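Local coordinates for putative membrane protein mmpL11 (Mycobacterium tuberculosis, PDB 4Y0L), which belongs to the RND family of membrane proteins, the piece here being a periplasmic domain, and probably takes part in transport across the mycobacterial cell envelope, at residues Q20-I25 against G48-S53. Residues are numbered along the deposited sequence; the frame is centred on the assembly and turned at random.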
loop_
_atom_site.group_PDB
_atom_site.type_symbol
_atom_site.label_atom_id
_atom_site.label_comp_id
_atom_site.label_asym_id
_atom_site.label_seq_id
_atom_site.Cartn_x
_atom_site.Cartn_y
_atom_site.Cartn_z
ATOM N N GLN A 20 -1.340 -9.780 5.829
ATOM C CA GLN A 20 -1.967 -10.266 4.605
ATOM C C GLN A 20 -2.628 -9.118 3.851
ATOM O O GLN A 20 -2.672 -9.115 2.621
ATOM C CB GLN A 20 -2.990 -11.360 4.921
ATOM C CG GLN A 20 -3.772 -11.855 3.711
ATOM C CD GLN A 20 -2.874 -12.387 2.612
ATOM O OE1 GLN A 20 -1.792 -12.909 2.879
ATOM N NE2 GLN A 20 -3.318 -12.253 1.366
ATOM N N THR A 21 -3.143 -8.144 4.593
ATOM C CA THR A 21 -3.730 -6.960 3.984
ATOM C C THR A 21 -2.649 -6.145 3.289
ATOM O O THR A 21 -2.856 -5.631 2.194
ATOM C CB THR A 21 -4.444 -6.087 5.024
ATOM O OG1 THR A 21 -5.447 -6.865 5.690
ATOM C CG2 THR A 21 -5.096 -4.876 4.359
ATOM N N ILE A 22 -1.498 -6.024 3.938
ATOM C CA ILE A 22 -0.365 -5.332 3.347
ATOM C C ILE A 22 0.152 -6.121 2.147
ATOM O O ILE A 22 0.546 -5.539 1.133
ATOM C CB ILE A 22 0.769 -5.126 4.372
ATOM C CG1 ILE A 22 0.311 -4.158 5.465
ATOM C CG2 ILE A 22 2.018 -4.582 3.693
ATOM C CD1 ILE A 22 1.271 -4.038 6.636
ATOM N N ALA A 23 0.152 -7.445 2.268
ATOM C CA ALA A 23 0.621 -8.312 1.190
ATOM C C ALA A 23 -0.315 -8.245 -0.013
ATOM O O ALA A 23 0.130 -8.293 -1.160
ATOM C CB ALA A 23 0.749 -9.743 1.683
ATOM N N ALA A 24 -1.612 -8.128 0.255
ATOM C CA ALA A 24 -2.610 -8.044 -0.811
ATOM C C ALA A 24 -2.497 -6.717 -1.553
ATOM O O ALA A 24 -2.567 -6.676 -2.777
ATOM C CB ALA A 24 -4.014 -8.214 -0.243
ATOM N N ILE A 25 -2.327 -5.635 -0.801
ATOM C CA ILE A 25 -2.162 -4.310 -1.390
ATOM C C ILE A 25 -0.886 -4.263 -2.221
ATOM O O ILE A 25 -0.873 -3.727 -3.327
ATOM C CB ILE A 25 -2.121 -3.213 -0.302
ATOM C CG1 ILE A 25 -3.482 -3.110 0.385
ATOM C CG2 ILE A 25 -1.754 -1.857 -0.901
ATOM C CD1 ILE A 25 -3.445 -2.403 1.717
ATOM N N GLY A 48 2.068 3.272 13.187
ATOM C CA GLY A 48 0.723 3.704 12.859
ATOM C C GLY A 48 0.381 3.410 11.411
ATOM O O GLY A 48 -0.788 3.221 11.066
ATOM N N SER A 49 1.407 3.356 10.565
ATOM C CA SER A 49 1.210 3.170 9.131
ATOM C C SER A 49 2.312 2.334 8.491
ATOM O O SER A 49 3.342 2.055 9.109
ATOM C CB SER A 49 1.138 4.528 8.433
ATOM O OG SER A 49 2.326 5.268 8.654
ATOM N N ALA A 50 2.077 1.942 7.243
ATOM C CA ALA A 50 3.063 1.223 6.447
ATOM C C ALA A 50 3.198 1.875 5.075
ATOM O O ALA A 50 2.206 2.062 4.369
ATOM C CB ALA A 50 2.671 -0.237 6.305
ATOM N N LEU A 51 4.428 2.220 4.704
ATOM C CA LEU A 51 4.693 2.828 3.406
ATOM C C LEU A 51 5.096 1.767 2.387
ATOM O O LEU A 51 6.017 0.984 2.619
ATOM C CB LEU A 51 5.794 3.887 3.517
ATOM C CG LEU A 51 6.039 4.708 2.245
ATOM C CD1 LEU A 51 4.962 5.771 2.069
ATOM C CD2 LEU A 51 7.424 5.339 2.260
ATOM N N LEU A 52 4.385 1.747 1.265
ATOM C CA LEU A 52 4.738 0.902 0.130
ATOM C C LEU A 52 5.152 1.779 -1.045
ATOM O O LEU A 52 4.363 2.590 -1.531
ATOM C CB LEU A 52 3.564 -0.001 -0.257
ATOM C CG LEU A 52 3.205 -1.090 0.758
ATOM C CD1 LEU A 52 1.820 -1.659 0.482
ATOM C CD2 LEU A 52 4.249 -2.202 0.745
ATOM N N SER A 53 6.397 1.616 -1.489
ATOM C CA SER A 53 6.943 2.424 -2.574
ATOM C C SER A 53 7.167 1.586 -3.828
ATOM O O SER A 53 7.893 0.590 -3.803
ATOM C CB SER A 53 8.253 3.082 -2.139
ATOM O OG SER A 53 9.286 2.120 -2.001
#
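Leu52 reaches from the strand to the helix and meets it between Ile22 and Ile25. Its CD1 methyl makes the nearest contacts. That methyl lies 3.8 Å from CG2 of Ile25, the closest approach of the contact. The side chains of Leu52 and Ile25 cross at about a right angle and meet methyl to methyl, not alongside each other. The same CD1 is 4.3 Å from CG2 of Ile22, which CD2 also brushes, and comes near the backbone carbonyl oxygen of that residue. In both isoleucines CG2 stands anti to the backbone N (chi1 -67°), and this turns the branch methyl to the leucine. The longer arm of Ile22 goes to the other strand residue: CD1 ends 4.1 Å from CB of Ala50. Its extended shape (chi2 171°) spans to the short alanine.

Ile22 and Ile25 are about one helical turn apart, and Ala50 and Leu52 alternate onto the same face of the strand. The axes of the segments 20-25 and 49-53 run nearly parallel, 22° apart, and come within 10.5 Å. Ala50 is backbone hydrogen-bonded to Val6, and Leu52 to Val4. Pro41, Phe43 and Phe8 touch Ile22. Ile25 also packs on Val6 and on Val79 and Ala80 of helix 66-80.

The contact joins helix 19-29 to the antiparallel sheet of a two-layer alpha+beta sandwich with ferredoxin-like beta-alpha-beta-beta-alpha-beta topology, as in the periplasmic porter subdomains of RND transporters. All four touching residues are buried and apolar. Cohesion between the segments therefore rests on methyl packing and the hydrophobic effect, with no hydrogen bond or salt bridge between them.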